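Salicylaldehyde dehydrogenase NahF (Pseudomonas putida, PDB 4JZ6) probably catalyses the NAD-dependent oxidation of salicylaldehyde to salicylate, a step of naphthalene degradation. Local coordinates at residues L84-K95 with I201-P211; E237-G245 with F474-E485. All blocks are in the same frame, centred on the assembly; numbering follows the deposited sequence.

How the contacts relate
Contact 1 (84-95 with 201-211) packs two helices on the outer part of the domain that carries the six-stranded sheet, whereas contact 2 (237-245 with 474-485) starts from a central strand of that sheet. Their centres lie 21 Å apart and their nearest atoms about 11 Å; helix 170-181 has side-chain contacts with both. Contact 1 lies away from the active site, the I201 side chain about 12 Å from a bound salicylaldehyde. In contact 2 the T244 side chain is about 3 Å from that of E267, the predicted active-site residue, and about 6 Å from a salicylaldehyde; R263, salt-bridged to D481 and E482, lines the pocket of a second one.

Contact 1 of 2, residues L84-K95 with I201-P211; sequences LLLKVADVMESK and ITQCVQEAGLP
K95 and E207 form the polar end of this helix pair: K95 NZ lies 2.7 Å from E207 OE1 in a salt bridge that meets the oxygen on its syn side, 29° out of the carboxylate plane. The lysine is extended as far as CE, then bent at its last torsion (chi4 51°), which puts NZ beside the acid. The other carboxylate oxygen is taken by Q203, one turn back on the same helix: NE2 donates to E207 OE2 at 2.7 Å, from above the carboxylate plane. A water accepts from K95 NZ and bridges weakly to OE2. Next to the ion pair, K95 CD lies 3.6 Å from C204 SG. C204 CB touches both V91 CG1 and M92 CG, and the methionine, bent at chi3, ends with CE 3.5 Å from I201 CG1. One turn earlier along helix 78-94, V88 lays CG2 against A208 CB, also at 3.5 Å, while its CG1 meets V205 CG2; the small alanine lets the backbones close to 5.0 Å between the CA atoms of V88 and A208. L84 CD2 covers the carbonyls of A208 and G209, where a Schellman motif ends helix 195-208. The segment axes approach to 8.2 Å at 128°. Both helices belong to the layers around the Rossmann-like sheet of the aldehyde dehydrogenase coenzyme-binding domain; helix 78-94 also packs against helix 111-130. With an alanine in place of K95, E207 OE1 would probably lose its cationic mate and C204 SG the methylene packed against it. The chemistry is therefore two-part: an apolar seam joins the helices along most of their contact, and one ion pair, braced by a glutamine, closes it at the exposed edge.

Contact 2 of 2, residues E237-G245 with F474-E485; sequences EIRRINFTG and FDGRAVIDEFTE. With SO4 (sulfate ion), chain D; EDO (1,2-ethanediol), chain K.
R240 of the 237-245 segment reaches to backbone carbonyls of 481-484, its chain extended from CG to NE (chi2 176°). NH1 has three carbonyls around it. Its straightest bond goes to E482 O at 3.1 Å, in the guanidinium plane but above the plane of that carbonyl; those to D481 O and T484 O are weak, and NH2 adds a weak one to T484 O. Along the remaining edge NE donates to sulfate O4 at 2.6 Å and NH2 to sulfate O2. The arginine thus ties the backbone of 481-484 to the sheet while holding an anion, probably from the crystallisation liquor. E485, bent at chi2, completes the network by splitting its carboxylate: OE1 lies 3.2 Å from R240 NH2, and OE2 is 3.1 Å from R239 NH2, both salt bridges. R239, in turn, gives NH2 to sulfate O3, and K467 N of the second subunit binds the same sulfate, so this cluster lies at the dimer interface. Further along the strand the contact becomes less polar. With CG of N242 between backbone N and carbonyl carbon (chi1 61°), the amide is directed at two rings: it stands almost perpendicular to that of F474 (planes 89° apart), OD1 at the ring edge, 3.4 Å from CZ, while ND2 lies 4.1 Å from F483 CE1 and is hydrogen-bonded to S161 OG. E482 CB covers one face of the F483 ring. D481 and E482 are salt-bridged to R263. Strand 240-244 runs between strands 159-162 and 264-267 of the Rossmann-like sheet; T244 and F474 touch E267, the predicted active-site residue, and helix 170-181 packs on N242, T244 and F474, so the 474-485 segment lies against the sheet beside that helix.

Contact 1 of 2, residues L84-K95 with I201-P211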
loop_
_atom_site.group_PDB
_atom_site.type_symbol
_atom_site.label_atom_id
_atom_site.label_comp_id
_atom_site.label_asym_id
_atom_site.label_seq_id
_atom_site.Cartn_x
_atom_site.Cartn_y
_atom_site.Cartn_z
ATOM N N LEU A 84 -16.779 20.646 -11.340
ATOM C CA LEU A 84 -17.445 20.377 -10.075
ATOM C C LEU A 84 -16.539 20.627 -8.876
ATOM O O LEU A 84 -16.937 21.294 -7.921
ATOM C CB LEU A 84 -17.975 18.941 -10.061
ATOM C CG LEU A 84 -19.219 18.716 -10.924
ATOM C CD1 LEU A 84 -19.423 17.244 -11.227
ATOM C CD2 LEU A 84 -20.424 19.288 -10.213
ATOM N N LEU A 85 -15.322 20.098 -8.928
ATOM C CA LEU A 85 -14.383 20.259 -7.825
ATOM C C LEU A 85 -13.977 21.717 -7.641
ATOM O O LEU A 85 -13.889 22.210 -6.517
ATOM C CB LEU A 85 -13.143 19.388 -8.031
ATOM C CG LEU A 85 -13.147 17.987 -7.422
ATOM C CD1 LEU A 85 -14.496 17.659 -6.800
ATOM C CD2 LEU A 85 -12.757 16.966 -8.472
ATOM N N LEU A 86 -13.724 22.396 -8.752
ATOM C CA LEU A 86 -13.413 23.815 -8.728
ATOM C C LEU A 86 -14.517 24.574 -7.989
ATOM O O LEU A 86 -14.243 25.452 -7.165
ATOM C CB LEU A 86 -13.275 24.333 -10.161
ATOM C CG LEU A 86 -11.916 24.854 -10.644
ATOM C CD1 LEU A 86 -10.780 24.420 -9.731
ATOM C CD2 LEU A 86 -11.666 24.417 -12.078
ATOM N N LYS A 87 -15.762 24.207 -8.274
ATOM C CA LYS A 87 -16.909 24.824 -7.629
ATOM C C LYS A 87 -16.933 24.592 -6.115
ATOM O O LYS A 87 -17.275 25.508 -5.355
ATOM C CB LYS A 87 -18.223 24.356 -8.262
ATOM C CG LYS A 87 -19.428 25.180 -7.811
ATOM C CD LYS A 87 -20.650 24.943 -8.678
ATOM C CE LYS A 87 -21.775 25.901 -8.303
ATOM N NZ LYS A 87 -23.012 25.644 -9.103
ATOM N N VAL A 88 -16.579 23.379 -5.685
ATOM C CA VAL A 88 -16.501 23.079 -4.253
ATOM C C VAL A 88 -15.606 24.096 -3.565
ATOM O O VAL A 88 -15.984 24.679 -2.548
ATOM C CB VAL A 88 -15.931 21.676 -3.968
ATOM C CG1 VAL A 88 -15.866 21.438 -2.470
ATOM C CG2 VAL A 88 -16.770 20.611 -4.625
ATOM N N ALA A 89 -14.428 24.317 -4.141
ATOM C CA ALA A 89 -13.480 25.289 -3.604
ATOM C C ALA A 89 -14.104 26.671 -3.503
ATOM O O ALA A 89 -13.996 27.324 -2.467
ATOM C CB ALA A 89 -12.220 25.337 -4.446
ATOM N N ASP A 90 -14.764 27.113 -4.570
ATOM C CA ASP A 90 -15.438 28.411 -4.558
ATOM C C ASP A 90 -16.460 28.480 -3.430
ATOM O O ASP A 90 -16.542 29.479 -2.706
ATOM C CB ASP A 90 -16.148 28.664 -5.889
ATOM C CG ASP A 90 -15.185 28.904 -7.035
ATOM O OD1 ASP A 90 -14.023 29.281 -6.772
ATOM O OD2 ASP A 90 -15.603 28.730 -8.200
ATOM N N VAL A 91 -17.231 27.403 -3.287
ATOM C CA VAL A 91 -18.295 27.335 -2.287
ATOM C C VAL A 91 -17.745 27.326 -0.860
ATOM O O VAL A 91 -18.302 27.972 0.031
ATOM C CB VAL A 91 -19.214 26.117 -2.522
ATOM C CG1 VAL A 91 -20.202 25.948 -1.376
ATOM C CG2 VAL A 91 -19.950 26.270 -3.830
ATOM N N MET A 92 -16.650 26.604 -0.644
ATOM C CA MET A 92 -16.021 26.593 0.670
ATOM C C MET A 92 -15.514 27.984 1.061
ATOM O O MET A 92 -15.656 28.410 2.208
ATOM C CB MET A 92 -14.875 25.588 0.725
ATOM C CG MET A 92 -15.281 24.157 0.454
ATOM S SD MET A 92 -14.020 23.017 1.055
ATOM C CE MET A 92 -14.256 23.186 2.824
ATOM N N GLU A 93 -14.919 28.695 0.108
ATOM C CA GLU A 93 -14.402 30.029 0.390
ATOM C C GLU A 93 -15.546 31.001 0.670
ATOM O O GLU A 93 -15.394 31.954 1.434
ATOM C CB GLU A 93 -13.513 30.525 -0.755
ATOM C CG GLU A 93 -12.223 29.724 -0.899
ATOM C CD GLU A 93 -11.386 30.140 -2.097
ATOM O OE1 GLU A 93 -11.926 30.807 -3.005
ATOM O OE2 GLU A 93 -10.184 29.796 -2.134
ATOM N N SER A 94 -16.701 30.742 0.065
ATOM C CA SER A 94 -17.860 31.604 0.269
ATOM C C SER A 94 -18.442 31.423 1.666
ATOM O O SER A 94 -19.232 32.242 2.124
ATOM C CB SER A 94 -18.935 31.351 -0.796
ATOM O OG SER A 94 -19.581 30.103 -0.612
ATOM N N LYS A 95 -18.043 30.353 2.343
ATOM C CA LYS A 95 -18.559 30.058 3.673
ATOM C C LYS A 95 -17.496 30.235 4.760
ATOM O O LYS A 95 -17.648 29.733 5.875
ATOM C CB LYS A 95 -19.146 28.644 3.709
ATOM C CG LYS A 95 -20.472 28.513 2.968
ATOM C CD LYS A 95 -21.055 27.107 3.091
ATOM C CE LYS A 95 -22.542 27.088 2.761
ATOM N NZ LYS A 95 -22.843 27.745 1.463
ATOM N N ILE A 201 -18.609 20.977 5.622
ATOM C CA ILE A 201 -17.789 20.701 4.452
ATOM C C ILE A 201 -18.586 19.837 3.484
ATOM O O ILE A 201 -18.537 20.041 2.274
ATOM C CB ILE A 201 -16.408 20.064 4.817
ATOM C CG1 ILE A 201 -15.508 19.981 3.585
ATOM C CG2 ILE A 201 -16.566 18.689 5.427
ATOM C CD1 ILE A 201 -14.095 19.565 3.891
ATOM N N THR A 202 -19.355 18.903 4.033
ATOM C CA THR A 202 -20.237 18.079 3.224
ATOM C C THR A 202 -21.230 18.961 2.479
ATOM O O THR A 202 -21.418 18.815 1.270
ATOM C CB THR A 202 -21.019 17.069 4.083
ATOM O OG1 THR A 202 -20.100 16.258 4.824
ATOM C CG2 THR A 202 -21.896 16.177 3.204
ATOM N N GLN A 203 -21.856 19.880 3.207
ATOM C CA GLN A 203 -22.832 20.784 2.616
ATOM C C GLN A 203 -22.229 21.546 1.437
ATOM O O GLN A 203 -22.872 21.722 0.401
ATOM C CB GLN A 203 -23.372 21.762 3.659
ATOM C CG GLN A 203 -24.472 22.658 3.123
ATOM C CD GLN A 203 -24.832 23.771 4.079
ATOM O OE1 GLN A 203 -24.462 23.739 5.254
ATOM N NE2 GLN A 203 -25.548 24.770 3.580
ATOM N N CYS A 204 -20.986 21.984 1.596
ATOM C CA CYS A 204 -20.297 22.679 0.524
ATOM C C CYS A 204 -20.243 21.824 -0.734
ATOM O O CYS A 204 -20.562 22.290 -1.830
ATOM C CB CYS A 204 -18.893 23.065 0.964
ATOM S SG CYS A 204 -18.880 24.457 2.092
ATOM N N VAL A 205 -19.856 20.565 -0.565
ATOM C CA VAL A 205 -19.813 19.632 -1.681
ATOM C C VAL A 205 -21.195 19.471 -2.317
ATOM O O VAL A 205 -21.315 19.406 -3.547
ATOM C CB VAL A 205 -19.243 18.274 -1.242
ATOM C CG1 VAL A 205 -19.227 17.295 -2.395
ATOM C CG2 VAL A 205 -17.844 18.468 -0.704
ATOM N N GLN A 206 -22.233 19.427 -1.483
ATOM C CA GLN A 206 -23.601 19.325 -1.983
ATOM C C GLN A 206 -23.962 20.521 -2.859
ATOM O O GLN A 206 -24.525 20.356 -3.941
ATOM C CB GLN A 206 -24.612 19.199 -0.838
ATOM C CG GLN A 206 -26.059 19.071 -1.321
ATOM C CD GLN A 206 -27.088 19.164 -0.196
ATOM O OE1 GLN A 206 -26.767 19.560 0.927
ATOM N NE2 GLN A 206 -28.335 18.800 -0.500
ATOM N N GLU A 207 -23.618 21.717 -2.394
ATOM C CA GLU A 207 -23.973 22.948 -3.098
ATOM C C GLU A 207 -23.140 23.204 -4.355
ATOM O O GLU A 207 -23.493 24.057 -5.172
ATOM C CB GLU A 207 -23.896 24.151 -2.154
ATOM C CG GLU A 207 -24.774 23.996 -0.930
ATOM C CD GLU A 207 -24.808 25.234 -0.065
ATOM O OE1 GLU A 207 -24.049 26.179 -0.355
ATOM O OE2 GLU A 207 -25.599 25.264 0.903
ATOM N N ALA A 208 -22.035 22.479 -4.506
ATOM C CA ALA A 208 -21.250 22.558 -5.733
ATOM C C ALA A 208 -21.927 21.746 -6.829
ATOM O O ALA A 208 -21.638 21.919 -8.017
ATOM C CB ALA A 208 -19.845 22.068 -5.506
ATOM N N GLY A 209 -22.823 20.853 -6.421
ATOM C CA GLY A 209 -23.648 20.129 -7.367
ATOM C C GLY A 209 -23.218 18.706 -7.661
ATOM O O GLY A 209 -23.553 18.163 -8.716
ATOM N N LEU A 210 -22.485 18.096 -6.734
ATOM C CA LEU A 210 -22.070 16.704 -6.886
ATOM C C LEU A 210 -23.283 15.793 -6.970
ATOM O O LEU A 210 -24.246 15.964 -6.222
ATOM C CB LEU A 210 -21.178 16.268 -5.720
ATOM C CG LEU A 210 -19.657 16.396 -5.884
ATOM C CD1 LEU A 210 -19.194 15.607 -7.098
ATOM C CD2 LEU A 210 -19.211 17.848 -5.986
ATOM N N PRO A 211 -23.248 14.827 -7.898
ATOM C CA PRO A 211 -24.347 13.871 -8.071
ATOM C C PRO A 211 -24.681 13.136 -6.774
ATOM O O PRO A 211 -23.810 12.950 -5.922
ATOM C CB PRO A 211 -23.798 12.899 -9.116
ATOM C CG PRO A 211 -22.822 13.719 -9.909
ATOM C CD PRO A 211 -22.199 14.667 -8.924
HETATM O O HOH W 1 -25.955 28.546 1.072
#

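Contact 2 of 2, residues E237-G245 with F474-E485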
loop_
_atom_site.group_PDB
_atom_site.type_symbol
_atom_site.label_atom_id
_atom_site.label_comp_id
_atom_site.label_asym_id
_atom_site.label_seq_id
_atom_site.Cartn_x
_atom_site.Cartn_y
_atom_site.Cartn_z
ATOM N N GLU A 237 -19.013 -3.442 -0.583
ATOM C CA GLU A 237 -19.058 -2.233 -1.400
ATOM C C GLU A 237 -17.788 -1.402 -1.269
ATOM O O GLU A 237 -17.321 -0.807 -2.243
ATOM C CB GLU A 237 -20.271 -1.374 -1.031
ATOM C CG GLU A 237 -21.620 -2.019 -1.314
ATOM C CD GLU A 237 -22.113 -2.885 -0.170
ATOM O OE1 GLU A 237 -21.295 -3.248 0.704
ATOM O OE2 GLU A 237 -23.326 -3.196 -0.145
ATOM N N ILE A 238 -17.239 -1.357 -0.058
ATOM C CA ILE A 238 -16.042 -0.563 0.225
ATOM C C ILE A 238 -14.767 -1.213 -0.330
ATOM O O ILE A 238 -14.423 -2.340 0.037
ATOM C CB ILE A 238 -15.895 -0.328 1.742
ATOM C CG1 ILE A 238 -16.995 0.616 2.235
ATOM C CG2 ILE A 238 -14.524 0.227 2.071
ATOM C CD1 ILE A 238 -17.044 1.926 1.486
ATOM N N ARG A 239 -14.070 -0.506 -1.212
ATOM C CA ARG A 239 -12.935 -1.100 -1.917
ATOM C C ARG A 239 -11.586 -0.775 -1.283
ATOM O O ARG A 239 -10.726 -1.646 -1.168
ATOM C CB ARG A 239 -12.943 -0.686 -3.386
ATOM C CG ARG A 239 -14.137 -1.213 -4.160
ATOM C CD ARG A 239 -14.037 -2.716 -4.370
ATOM N NE ARG A 239 -12.791 -3.084 -5.042
ATOM C CZ ARG A 239 -12.609 -3.040 -6.361
ATOM N NH1 ARG A 239 -13.594 -2.641 -7.160
ATOM N NH2 ARG A 239 -11.440 -3.393 -6.881
ATOM N N ARG A 240 -11.396 0.483 -0.889
ATOM C CA ARG A 240 -10.170 0.899 -0.213
ATOM C C ARG A 240 -10.500 1.810 0.959
ATOM O O ARG A 240 -11.610 2.338 1.058
ATOM C CB ARG A 240 -9.199 1.589 -1.179
ATOM C CG ARG A 240 -8.604 0.661 -2.228
ATOM C CD ARG A 240 -7.712 1.397 -3.226
ATOM N NE ARG A 240 -7.306 0.516 -4.320
ATOM C CZ ARG A 240 -6.496 0.863 -5.319
ATOM N NH1 ARG A 240 -5.984 2.086 -5.382
ATOM N NH2 ARG A 240 -6.195 -0.024 -6.265
ATOM N N ILE A 241 -9.536 1.977 1.857
ATOM C CA ILE A 241 -9.749 2.746 3.073
ATOM C C ILE A 241 -8.588 3.702 3.312
ATOM O O ILE A 241 -7.423 3.304 3.231
ATOM C CB ILE A 241 -9.856 1.822 4.302
ATOM C CG1 ILE A 241 -10.957 0.784 4.098
ATOM C CG2 ILE A 241 -10.129 2.628 5.556
ATOM C CD1 ILE A 241 -10.478 -0.629 4.217
ATOM N N ASN A 242 -8.907 4.964 3.586
ATOM C CA ASN A 242 -7.914 5.891 4.113
ATOM C C ASN A 242 -8.281 6.265 5.545
ATOM O O ASN A 242 -9.440 6.580 5.843
ATOM C CB ASN A 242 -7.757 7.134 3.225
ATOM C CG ASN A 242 -9.037 7.938 3.108
ATOM O OD1 ASN A 242 -9.194 8.975 3.749
ATOM N ND2 ASN A 242 -9.958 7.463 2.288
ATOM N N PHE A 243 -7.297 6.187 6.434
ATOM C CA PHE A 243 -7.510 6.521 7.833
ATOM C C PHE A 243 -6.498 7.535 8.326
ATOM O O PHE A 243 -5.293 7.368 8.137
ATOM C CB PHE A 243 -7.421 5.277 8.709
ATOM C CG PHE A 243 -7.546 5.571 10.175
ATOM C CD1 PHE A 243 -8.796 5.646 10.772
ATOM C CD2 PHE A 243 -6.417 5.783 10.956
ATOM C CE1 PHE A 243 -8.919 5.922 12.120
ATOM C CE2 PHE A 243 -6.530 6.058 12.306
ATOM C CZ PHE A 243 -7.782 6.130 12.890
ATOM N N THR A 244 -6.993 8.580 8.973
ATOM C CA THR A 244 -6.126 9.562 9.591
ATOM C C THR A 244 -6.487 9.625 11.065
ATOM O O THR A 244 -7.654 9.800 11.424
ATOM C CB THR A 244 -6.260 10.944 8.915
ATOM O OG1 THR A 244 -5.830 10.854 7.548
ATOM C CG2 THR A 244 -5.407 11.982 9.636
ATOM N N GLY A 245 -5.484 9.449 11.918
ATOM C CA GLY A 245 -5.705 9.346 13.348
ATOM C C GLY A 245 -4.551 8.660 14.056
ATOM O O GLY A 245 -3.468 8.526 13.495
ATOM N N PHE A 474 -1.340 11.302 0.788
ATOM C CA PHE A 474 -2.254 12.307 0.249
ATOM C C PHE A 474 -1.430 13.389 -0.454
ATOM O O PHE A 474 -0.209 13.450 -0.280
ATOM C CB PHE A 474 -3.102 12.942 1.356
ATOM C CG PHE A 474 -4.314 12.143 1.744
ATOM C CD1 PHE A 474 -5.369 11.978 0.860
ATOM C CD2 PHE A 474 -4.416 11.587 3.013
ATOM C CE1 PHE A 474 -6.500 11.253 1.227
ATOM C CE2 PHE A 474 -5.536 10.862 3.383
ATOM C CZ PHE A 474 -6.582 10.694 2.486
ATOM N N ASP A 475 -2.099 14.225 -1.252
ATOM C CA ASP A 475 -1.467 15.345 -1.973
ATOM C C ASP A 475 -0.418 14.924 -3.008
ATOM O O ASP A 475 -0.001 13.764 -3.054
ATOM C CB ASP A 475 -0.870 16.363 -1.002
ATOM C CG ASP A 475 -1.899 16.936 -0.070
ATOM O OD1 ASP A 475 -2.997 17.281 -0.555
ATOM O OD2 ASP A 475 -1.617 17.029 1.146
ATOM N N GLY A 476 0.000 15.875 -3.840
ATOM C CA GLY A 476 0.985 15.604 -4.876
ATOM C C GLY A 476 0.486 14.630 -5.927
ATOM O O GLY A 476 -0.685 14.254 -5.934
ATOM N N ARG A 477 1.365 14.214 -6.827
ATOM C CA ARG A 477 0.971 13.240 -7.830
ATOM C C ARG A 477 0.783 11.860 -7.198
ATOM O O ARG A 477 0.036 11.029 -7.715
ATOM C CB ARG A 477 2.002 13.173 -8.951
ATOM C CG ARG A 477 2.173 14.456 -9.751
ATOM C CD ARG A 477 3.299 14.273 -10.771
ATOM N NE ARG A 477 3.490 15.421 -11.656
ATOM C CZ ARG A 477 4.523 15.551 -12.485
ATOM N NH1 ARG A 477 5.457 14.606 -12.529
ATOM N NH2 ARG A 477 4.632 16.623 -13.262
ATOM N N ALA A 478 1.448 11.623 -6.071
ATOM C CA ALA A 478 1.428 10.304 -5.432
ATOM C C ALA A 478 0.040 9.855 -4.968
ATOM O O ALA A 478 -0.230 8.662 -4.842
ATOM C CB ALA A 478 2.399 10.268 -4.271
ATOM N N VAL A 479 -0.837 10.815 -4.708
ATOM C CA VAL A 479 -2.151 10.500 -4.184
ATOM C C VAL A 479 -2.994 9.770 -5.240
ATOM O O VAL A 479 -3.942 9.055 -4.909
ATOM C CB VAL A 479 -2.862 11.775 -3.681
ATOM C CG1 VAL A 479 -3.253 12.667 -4.848
ATOM C CG2 VAL A 479 -4.085 11.421 -2.845
ATOM N N ILE A 480 -2.636 9.936 -6.510
ATOM C CA ILE A 480 -3.415 9.353 -7.602
ATOM C C ILE A 480 -3.451 7.831 -7.551
ATOM O O ILE A 480 -4.503 7.221 -7.711
ATOM C CB ILE A 480 -2.883 9.800 -8.973
ATOM C CG1 ILE A 480 -3.045 11.313 -9.127
ATOM C CG2 ILE A 480 -3.613 9.075 -10.099
ATOM C CD1 ILE A 480 -2.419 11.866 -10.386
ATOM N N ASP A 481 -2.298 7.223 -7.311
ATOM C CA ASP A 481 -2.218 5.776 -7.225
ATOM C C ASP A 481 -3.066 5.238 -6.077
ATOM O O ASP A 481 -3.487 4.082 -6.090
ATOM C CB ASP A 481 -0.768 5.339 -7.047
ATOM C CG ASP A 481 -0.628 3.836 -6.924
ATOM O OD1 ASP A 481 -0.611 3.151 -7.969
ATOM O OD2 ASP A 481 -0.547 3.337 -5.778
ATOM N N GLU A 482 -3.315 6.078 -5.084
ATOM C CA GLU A 482 -4.084 5.657 -3.921
ATOM C C GLU A 482 -5.541 5.404 -4.267
ATOM O O GLU A 482 -6.203 4.580 -3.637
ATOM C CB GLU A 482 -3.997 6.710 -2.824
ATOM C CG GLU A 482 -2.590 7.019 -2.411
ATOM C CD GLU A 482 -1.988 5.909 -1.582
ATOM O OE1 GLU A 482 -2.737 4.974 -1.212
ATOM O OE2 GLU A 482 -0.771 5.979 -1.295
ATOM N N PHE A 483 -6.042 6.114 -5.269
ATOM C CA PHE A 483 -7.459 6.042 -5.597
ATOM C C PHE A 483 -7.690 5.698 -7.059
ATOM O O PHE A 483 -8.675 6.130 -7.657
ATOM C CB PHE A 483 -8.157 7.351 -5.235
ATOM C CG PHE A 483 -7.932 7.775 -3.813
ATOM C CD1 PHE A 483 -8.377 6.984 -2.763
ATOM C CD2 PHE A 483 -7.271 8.961 -3.524
ATOM C CE1 PHE A 483 -8.166 7.369 -1.452
ATOM C CE2 PHE A 483 -7.059 9.355 -2.213
ATOM C CZ PHE A 483 -7.506 8.557 -1.176
ATOM N N THR A 484 -6.778 4.920 -7.631
ATOM C CA THR A 484 -6.957 4.427 -8.987
ATOM C C THR A 484 -6.623 2.953 -9.086
ATOM O O THR A 484 -5.834 2.424 -8.296
ATOM C CB THR A 484 -6.095 5.198 -10.019
ATOM O OG1 THR A 484 -4.702 5.100 -9.676
ATOM C CG2 THR A 484 -6.520 6.664 -10.088
ATOM N N GLU A 485 -7.251 2.289 -10.049
ATOM C CA GLU A 485 -6.822 0.962 -10.453
ATOM C C GLU A 485 -5.798 1.160 -11.549
ATOM O O GLU A 485 -6.041 1.919 -12.492
ATOM C CB GLU A 485 -7.989 0.136 -11.003
ATOM C CG GLU A 485 -9.078 -0.209 -10.004
ATOM C CD GLU A 485 -8.577 -1.065 -8.849
ATOM O OE1 GLU A 485 -7.402 -1.507 -8.877
ATOM O OE2 GLU A 485 -9.371 -1.294 -7.908
HETATM S S SO4 D . -8.289 -2.854 -4.951
HETATM O O1 SO4 D . -7.175 -3.247 -4.089
HETATM O O2 SO4 D . -7.796 -2.739 -6.319
HETATM O O3 SO4 D . -9.351 -3.860 -4.883
HETATM O O4 SO4 D . -8.811 -1.564 -4.504
HETATM C C1 EDO K . -1.731 -1.034 -7.014
HETATM O O1 EDO K . -2.255 -1.542 -5.775
HETATM C C2 EDO K . -0.401 -0.322 -6.773
HETATM O O2 EDO K . -0.036 0.479 -7.907
#